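Local structure of NG, ng-dimethylarginine dimethylaminohydrolase (Pseudomonas aeruginosa, 1H70) at residues Asp17-Ser22 / Ala83-Gly88; Pro68-Ser73 / Ala144-His149. The protein hydrolyses N(omega)-methylated arginines, the dimethyl and monomethyl inhibitors of nitric oxide synthase, to citrulline and dimethylamine or methylamine. The protein carries 1 engineered substitution. All blocks are in the same frame, centred on the assembly; numbering follows the deposited sequence.

Contact 1 of 2, residues Asp17-Ser22 / Ala83-Gly88. With CIR (citrulline), chain B.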
ATOM      1  N   ASP A  17      -0.383 -19.248   5.136  1.00 12.10           N
ATOM      2  CA  ASP A  17       1.010 -19.295   5.543  1.00 13.57           C
ATOM      3  C   ASP A  17       1.767 -18.002   5.202  1.00 13.03           C
ATOM      4  O   ASP A  17       2.999 -18.016   5.043  1.00 13.61           O
ATOM      5  CB  ASP A  17       1.719 -20.472   4.833  1.00 14.92           C
ATOM      6  CG  ASP A  17       1.116 -21.819   5.193  1.00 19.02           C
ATOM      7  OD1 ASP A  17       0.689 -21.990   6.352  1.00 21.87           O
ATOM      8  OD2 ASP A  17       1.031 -22.757   4.391  1.00 24.96           O
ATOM      9  N   GLY A  18       1.053 -16.895   5.068  1.00 12.57           N
ATOM     10  CA  GLY A  18       1.681 -15.619   4.778  1.00 12.61           C
ATOM     11  C   GLY A  18       2.576 -15.168   5.927  1.00 12.47           C
ATOM     12  O   GLY A  18       2.337 -15.527   7.067  1.00 11.50           O
ATOM     13  N   LEU A  19       3.586 -14.360   5.618  1.00 12.05           N
ATOM     14  CA  LEU A  19       4.489 -13.861   6.649  1.00 12.41           C
ATOM     15  C   LEU A  19       3.740 -13.017   7.675  1.00 12.40           C
ATOM     16  O   LEU A  19       2.802 -12.310   7.320  1.00 11.81           O
ATOM     17  CB  LEU A  19       5.538 -12.968   5.998  1.00 11.80           C
ATOM     18  CG  LEU A  19       6.512 -13.604   5.006  1.00 11.40           C
ATOM     19  CD1 LEU A  19       7.300 -12.484   4.319  1.00 10.58           C
ATOM     20  CD2 LEU A  19       7.435 -14.598   5.718  1.00 13.12           C
ATOM     21  N   THR A  20       4.126 -13.100   8.952  1.00 12.44           N
ATOM     22  CA  THR A  20       3.514 -12.251   9.941  1.00 11.68           C
ATOM     23  C   THR A  20       4.330 -12.119  11.207  1.00 13.62           C
ATOM     24  O   THR A  20       5.068 -13.007  11.599  1.00 12.65           O
ATOM     25  CB  THR A  20       2.101 -12.713  10.324  1.00 11.82           C
ATOM     26  OG1 THR A  20       1.493 -11.696  11.155  1.00  9.92           O
ATOM     27  CG2 THR A  20       2.137 -13.989  11.153  1.00 11.19           C
ATOM     28  N   SER A  21       4.188 -10.953  11.806  1.00 13.79           N
ATOM     29  CA  SER A  21       4.803 -10.668  13.088  1.00 15.28           C
ATOM     30  C   SER A  21       3.700 -10.493  14.141  1.00 15.31           C
ATOM     31  O   SER A  21       3.983 -10.112  15.272  1.00 15.66           O
ATOM     32  CB  SER A  21       5.613  -9.377  13.005  1.00 15.81           C
ATOM     33  OG  SER A  21       4.758  -8.278  12.729  1.00 19.39           O
ATOM     34  N   SER A  22       2.456 -10.766  13.761  1.00 14.28           N
ATOM     35  CA  SER A  22       1.317 -10.627  14.681  1.00 14.18           C
ATOM     36  C   SER A  22       0.923 -11.952  15.302  1.00 13.71           C
ATOM     37  O   SER A  22       1.480 -12.991  14.945  1.00 12.24           O
ATOM     38  CB  SER A  22       0.143  -9.954  13.961  1.00 14.71           C
ATOM     39  OG  SER A  22       0.589  -8.664  13.549  1.00 16.14           O
ATOM     40  N   ALA A  83      11.871  -9.125   1.877  1.00 13.97           N
ATOM     41  CA  ALA A  83      11.483 -10.445   2.357  1.00 13.99           C
ATOM     42  C   ALA A  83      11.861 -11.508   1.338  1.00 14.65           C
ATOM     43  O   ALA A  83      11.348 -11.473   0.226  1.00 14.18           O
ATOM     44  CB  ALA A  83       9.997 -10.480   2.617  1.00 12.75           C
ATOM     45  N   GLU A  84      12.723 -12.444   1.728  1.00 15.32           N
ATOM     46  CA  GLU A  84      13.196 -13.531   0.854  1.00 14.91           C
ATOM     47  C   GLU A  84      12.091 -14.238   0.056  1.00 14.65           C
ATOM     48  O   GLU A  84      12.201 -14.427  -1.156  1.00 14.76           O
ATOM     49  CB  GLU A  84      13.904 -14.599   1.724  1.00 16.10           C
ATOM     50  N   SER A  85      11.033 -14.652   0.744  1.00 14.13           N
ATOM     51  CA  SER A  85       9.904 -15.346   0.113  1.00 13.20           C
ATOM     52  C   SER A  85       9.057 -14.498  -0.842  1.00 13.17           C
ATOM     53  O   SER A  85       8.226 -15.032  -1.577  1.00 12.47           O
ATOM     54  CB  SER A  85       8.978 -15.903   1.186  1.00 13.49           C
ATOM     55  OG  SER A  85       8.370 -14.847   1.935  1.00 13.87           O
ATOM     56  N   ARG A  86       9.249 -13.180  -0.855  1.00 12.38           N
ATOM     57  CA  ARG A  86       8.461 -12.314  -1.709  1.00 11.91           C
ATOM     58  C   ARG A  86       9.243 -11.660  -2.848  1.00 12.61           C
ATOM     59  O   ARG A  86       8.627 -11.013  -3.689  1.00 10.28           O
ATOM     60  CB  ARG A  86       7.823 -11.204  -0.842  1.00 12.18           C
ATOM     61  CG  ARG A  86       6.943 -11.738   0.295  1.00 11.70           C
ATOM     62  CD  ARG A  86       5.976 -10.651   0.795  1.00 10.77           C
ATOM     63  NE  ARG A  86       5.150 -10.164  -0.331  1.00 10.49           N
ATOM     64  CZ  ARG A  86       4.465  -9.050  -0.315  1.00 10.30           C
ATOM     65  NH1 ARG A  86       4.424  -8.310   0.785  1.00  9.09           N
ATOM     66  NH2 ARG A  86       3.808  -8.664  -1.399  1.00  7.34           N
ATOM     67  N   ARG A  87      10.570 -11.833  -2.907  1.00 13.15           N
ATOM     68  CA  ARG A  87      11.345 -11.207  -3.978  1.00 15.10           C
ATOM     69  C   ARG A  87      10.874 -11.589  -5.377  1.00 15.33           C
ATOM     70  O   ARG A  87      10.771 -10.733  -6.244  1.00 15.24           O
ATOM     71  CB  ARG A  87      12.855 -11.452  -3.849  1.00 16.64           C
ATOM     72  CG  ARG A  87      13.675 -10.490  -4.712  1.00 18.37           C
ATOM     73  CD  ARG A  87      15.101 -10.403  -4.276  1.00 24.18           C
ATOM     74  NE  ARG A  87      15.236  -9.783  -2.968  1.00 27.02           N
ATOM     75  CZ  ARG A  87      16.204 -10.069  -2.104  1.00 31.51           C
ATOM     76  NH1 ARG A  87      17.147 -10.967  -2.409  1.00 33.29           N
ATOM     77  NH2 ARG A  87      16.237  -9.468  -0.926  1.00 33.19           N
ATOM     78  N   GLY A  88      10.529 -12.851  -5.580  1.00 14.42           N
ATOM     79  CA  GLY A  88      10.073 -13.363  -6.856  1.00 14.44           C
ATOM     80  C   GLY A  88       8.715 -12.847  -7.326  1.00 13.90           C
ATOM     81  O   GLY A  88       8.312 -13.101  -8.462  1.00 13.88           O
TER
HETATM   82  C   CIR B 500       4.409  -9.433   4.542  1.00 10.28           C
HETATM   83  O   CIR B 500       5.184  -9.027   3.623  1.00 11.16           O
HETATM   84  OXT CIR B 500       4.887  -9.689   5.723  1.00 11.56           O
HETATM   85  CA  CIR B 500       2.930  -9.551   4.285  1.00 10.18           C
HETATM   86  N   CIR B 500       2.358 -10.614   5.132  1.00  9.74           N
HETATM   87  C3  CIR B 500       2.240  -8.193   4.566  1.00  9.08           C
HETATM   88  C4  CIR B 500       2.684  -7.161   3.512  1.00 10.61           C
HETATM   89  C5  CIR B 500       2.033  -5.823   3.816  1.00 12.76           C
HETATM   90  N6  CIR B 500       2.377  -4.827   2.791  1.00 11.81           N
HETATM   91  C7  CIR B 500       1.836  -3.624   2.692  1.00 13.29           C
HETATM   92  O7  CIR B 500       0.958  -3.212   3.468  1.00 12.13           O
HETATM   93  N8  CIR B 500       2.249  -2.821   1.692  1.00 12.44           N
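L19 reaches across to A83, S85 and R86 beside the bound citrulline. Its CB lies next to the ligand carboxylate, 3.4 Å from OXT. CG and both methyls gather round the hydroxyl of S85. CD1 comes closest, 3.5 Å from S85 OG. It also packs on A83 CB and, more loosely, on CG of R86. The CG of L19 is anti to its carbonyl carbon (chi1 -64°), which turns the branch toward 83-88. No hydrogen bond joins the two segments. Their side chains pack directly, and the polar link between them runs through the citrulline. L19 O takes a weak hydrogen bond from the citrulline N at 2.8 Å. R86 bends at chi3 (57°) and brings NH1 to 3.0 Å from the ligand O, with an N-H...O angle of 157°. That oxygen sits at the edge of the guanidinium, in its plane. R86 also pairs with E89 through NH2 and with D67 through NH1, and NH2 donates to F64 O, so its rotation is well fixed. This is consistent with recognition of the amino-acid end: a backbone carbonyl receives the amino group, and an arginine held by acids would partly offset the carboxylate charge.

Contact 2 of 2, residues Pro68-Ser73 / Ala144-His149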
ATOM      1  N   PRO A  68       5.578  -5.175  -4.662  1.00 10.32           N
ATOM      2  CA  PRO A  68       6.465  -5.386  -5.813  1.00 10.89           C
ATOM      3  C   PRO A  68       6.603  -4.258  -6.840  1.00 10.41           C
ATOM      4  O   PRO A  68       7.472  -4.373  -7.705  1.00 10.63           O
ATOM      5  CB  PRO A  68       5.905  -6.651  -6.482  1.00 10.34           C
ATOM      6  CG  PRO A  68       4.548  -6.878  -5.898  1.00 13.15           C
ATOM      7  CD  PRO A  68       4.436  -6.106  -4.639  1.00 10.49           C
ATOM      8  N   VAL A  69       5.815  -3.184  -6.798  1.00 10.19           N
ATOM      9  CA  VAL A  69       5.909  -2.140  -7.796  1.00 10.45           C
ATOM     10  C   VAL A  69       5.436  -0.808  -7.249  1.00  9.94           C
ATOM     11  O   VAL A  69       4.598  -0.754  -6.353  1.00 10.60           O
ATOM     12  CB  VAL A  69       4.952  -2.350  -9.016  1.00 12.36           C
ATOM     13  CG1 VAL A  69       5.439  -1.508 -10.209  1.00 11.79           C
ATOM     14  CG2 VAL A  69       4.763  -3.802  -9.429  1.00 13.24           C
ATOM     15  N   LEU A  70       5.991   0.262  -7.805  1.00  9.35           N
ATOM     16  CA  LEU A  70       5.514   1.608  -7.534  1.00  9.11           C
ATOM     17  C   LEU A  70       5.053   2.185  -8.868  1.00  9.94           C
ATOM     18  O   LEU A  70       5.865   2.385  -9.771  1.00  8.65           O
ATOM     19  CB  LEU A  70       6.603   2.507  -6.953  1.00  9.22           C
ATOM     20  CG  LEU A  70       6.127   3.933  -6.679  1.00  8.79           C
ATOM     21  CD1 LEU A  70       5.194   3.950  -5.462  1.00  8.88           C
ATOM     22  CD2 LEU A  70       7.347   4.891  -6.486  1.00 11.24           C
ATOM     23  N   CYS A  71       3.759   2.465  -8.992  1.00  9.79           N
ATOM     24  CA  CYS A  71       3.234   3.053 -10.221  1.00 10.18           C
ATOM     25  C   CYS A  71       3.021   4.550 -10.023  1.00 11.57           C
ATOM     26  O   CYS A  71       2.305   4.938  -9.114  1.00 12.24           O
ATOM     27  CB  CYS A  71       1.889   2.419 -10.552  1.00  8.36           C
ATOM     28  SG  CYS A  71       2.078   0.653 -10.814  1.00 10.22           S
ATOM     29  N   THR A  72       3.622   5.367 -10.876  1.00 13.09           N
ATOM     30  CA  THR A  72       3.429   6.812 -10.797  1.00 14.20           C
ATOM     31  C   THR A  72       2.776   7.312 -12.081  1.00 15.36           C
ATOM     32  O   THR A  72       2.415   6.528 -12.950  1.00 16.98           O
ATOM     33  CB  THR A  72       4.769   7.562 -10.558  1.00 15.39           C
ATOM     34  OG1 THR A  72       5.497   7.640 -11.797  1.00 14.95           O
ATOM     35  CG2 THR A  72       5.663   6.797  -9.582  1.00 12.62           C
ATOM     36  N   SER A  73       2.605   8.626 -12.223  1.00 16.47           N
ATOM     37  CA  SER A  73       2.013   9.161 -13.451  1.00 17.31           C
ATOM     38  C   SER A  73       3.015   9.244 -14.586  1.00 17.83           C
ATOM     39  O   SER A  73       2.637   9.516 -15.732  1.00 19.33           O
ATOM     40  CB  SER A  73       1.505  10.587 -13.196  1.00 17.09           C
ATOM     41  OG  SER A  73       2.582  11.348 -12.672  1.00 18.14           O
ATOM     42  N   ALA A 144      16.512   8.413  -6.980  1.00 11.54           N
ATOM     43  CA  ALA A 144      17.218   8.797  -8.217  1.00 11.05           C
ATOM     44  C   ALA A 144      16.331   8.594  -9.448  1.00 11.79           C
ATOM     45  O   ALA A 144      16.311   9.437 -10.358  1.00 11.10           O
ATOM     46  CB  ALA A 144      18.548   8.048  -8.353  1.00 11.06           C
ATOM     47  N   ILE A 145      15.590   7.486  -9.475  1.00 11.51           N
ATOM     48  CA  ILE A 145      14.695   7.211 -10.604  1.00 12.65           C
ATOM     49  C   ILE A 145      13.589   8.251 -10.663  1.00 12.70           C
ATOM     50  O   ILE A 145      13.275   8.797 -11.727  1.00 13.66           O
ATOM     51  CB  ILE A 145      14.096   5.809 -10.488  1.00 11.15           C
ATOM     52  CG1 ILE A 145      15.171   4.744 -10.708  1.00 12.00           C
ATOM     53  CG2 ILE A 145      12.988   5.624 -11.531  1.00 12.68           C
ATOM     54  CD1 ILE A 145      14.750   3.354 -10.181  1.00 12.39           C
ATOM     55  N   LEU A 146      12.973   8.515  -9.512  1.00 12.71           N
ATOM     56  CA  LEU A 146      11.921   9.526  -9.427  1.00 12.79           C
ATOM     57  C   LEU A 146      12.459  10.866  -9.933  1.00 13.05           C
ATOM     58  O   LEU A 146      11.784  11.552 -10.687  1.00 13.87           O
ATOM     59  CB  LEU A 146      11.381   9.671  -8.004  1.00 11.50           C
ATOM     60  CG  LEU A 146      10.578   8.458  -7.490  1.00 11.28           C
ATOM     61  CD1 LEU A 146      10.315   8.499  -5.979  1.00 11.54           C
ATOM     62  CD2 LEU A 146       9.239   8.385  -8.217  1.00 10.99           C
ATOM     63  N   GLU A 147      13.670  11.232  -9.516  1.00 14.09           N
ATOM     64  CA  GLU A 147      14.252  12.509  -9.963  1.00 15.20           C
ATOM     65  C   GLU A 147      14.486  12.537 -11.476  1.00 14.71           C
ATOM     66  O   GLU A 147      14.261  13.580 -12.105  1.00 15.33           O
ATOM     67  CB  GLU A 147      15.515  12.849  -9.173  1.00 14.87           C
ATOM     68  CG  GLU A 147      15.185  13.284  -7.747  1.00 16.71           C
ATOM     69  CD  GLU A 147      16.385  13.608  -6.872  1.00 19.14           C
ATOM     70  OE1 GLU A 147      17.554  13.428  -7.275  1.00 19.96           O
ATOM     71  OE2 GLU A 147      16.131  14.051  -5.733  1.00 17.11           O
ATOM     72  N   LYS A 148      14.916  11.423 -12.063  1.00 15.10           N
ATOM     73  CA  LYS A 148      15.146  11.289 -13.514  1.00 15.79           C
ATOM     74  C   LYS A 148      13.850  11.611 -14.262  1.00 16.19           C
ATOM     75  O   LYS A 148      13.846  12.175 -15.374  1.00 16.13           O
ATOM     76  CB  LYS A 148      15.652   9.871 -13.851  1.00 15.50           C
ATOM     77  CG  LYS A 148      15.731   9.565 -15.347  1.00 17.87           C
ATOM     78  CD  LYS A 148      15.639   8.074 -15.669  1.00 20.81           C
ATOM     79  CE  LYS A 148      15.319   7.835 -17.148  1.00 22.11           C
ATOM     80  NZ  LYS A 148      15.328   6.372 -17.493  1.00 22.91           N
ATOM     81  N   HIS A 149      12.730  11.303 -13.614  1.00 15.39           N
ATOM     82  CA  HIS A 149      11.407  11.552 -14.175  1.00 15.34           C
ATOM     83  C   HIS A 149      10.743  12.844 -13.681  1.00 15.63           C
ATOM     84  O   HIS A 149       9.547  13.050 -13.914  1.00 14.19           O
ATOM     85  CB  HIS A 149      10.499  10.348 -13.909  1.00 15.11           C
ATOM     86  CG  HIS A 149      10.941   9.156 -14.697  1.00 15.98           C
ATOM     87  ND1 HIS A 149      10.537   8.946 -15.995  1.00 15.45           N
ATOM     88  CD2 HIS A 149      11.800   8.159 -14.397  1.00 15.31           C
ATOM     89  CE1 HIS A 149      11.105   7.840 -16.451  1.00 16.89           C
ATOM     90  NE2 HIS A 149      11.875   7.345 -15.500  1.00 16.86           N
TER
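T72 has CG2 anti to its carbonyl carbon, with OG1 at chi1 78°, and L146 carries its CG anti to the carbonyl carbon as well (chi1 -69°). Through these torsions the T72 methyl faces the helix and the L146 branch extends to the strand. The two side chains meet at an oblique angle, with T72 CG2 4.1 Å from L146 CD2. The CB of L146 does not aim straight at the strand, so the CD2 branch makes the approach. L146 CD2 also meets L70 CD2, more loosely, at 4.3 Å. This is helix-on-sheet packing: the last turn of helix 136-148 packs against the end of strand 69-71 and the residue after it. That strand is outermost in a three-stranded mixed sheet with 76-78 and 105-107. A helix over a small mixed sheet suits the alpha/beta propeller of the DDAH family. L70 and T72 are alternate residues, and both side chains face the helix, while V69 touches helix 89-100. F126 of strand 125-130 touches L70, T72 and L146 and completes the apolar patch. I77 also packs on L70 and T72. The T72 hydroxyl is hydrogen-bonded to C75 O and R74 N. Beyond the patch, K148 forms a salt bridge with E106.

From the N terminus, the chain first passes 17-22, in the loop between strand 5-9 and helix 29-43. It next reaches 68-73, on strand 69-71, where contact 2 opens. At 83-88, just before helix 89-100, it returns to 17-22 and contact 1 closes a loop of 60 residues. Helix 136-148 then closes contact 2 at 144-149, across 70 residues. The segments alternate, so the two loops cross. Contact 1 joins two loops at the substrate pocket, while contact 2 joins helix to sheet. The centres of the two contacts are about 24 Å apart. They still touch: R86 NH2 of contact 1 packs on P68 CD of contact 2 at 4.2 Å.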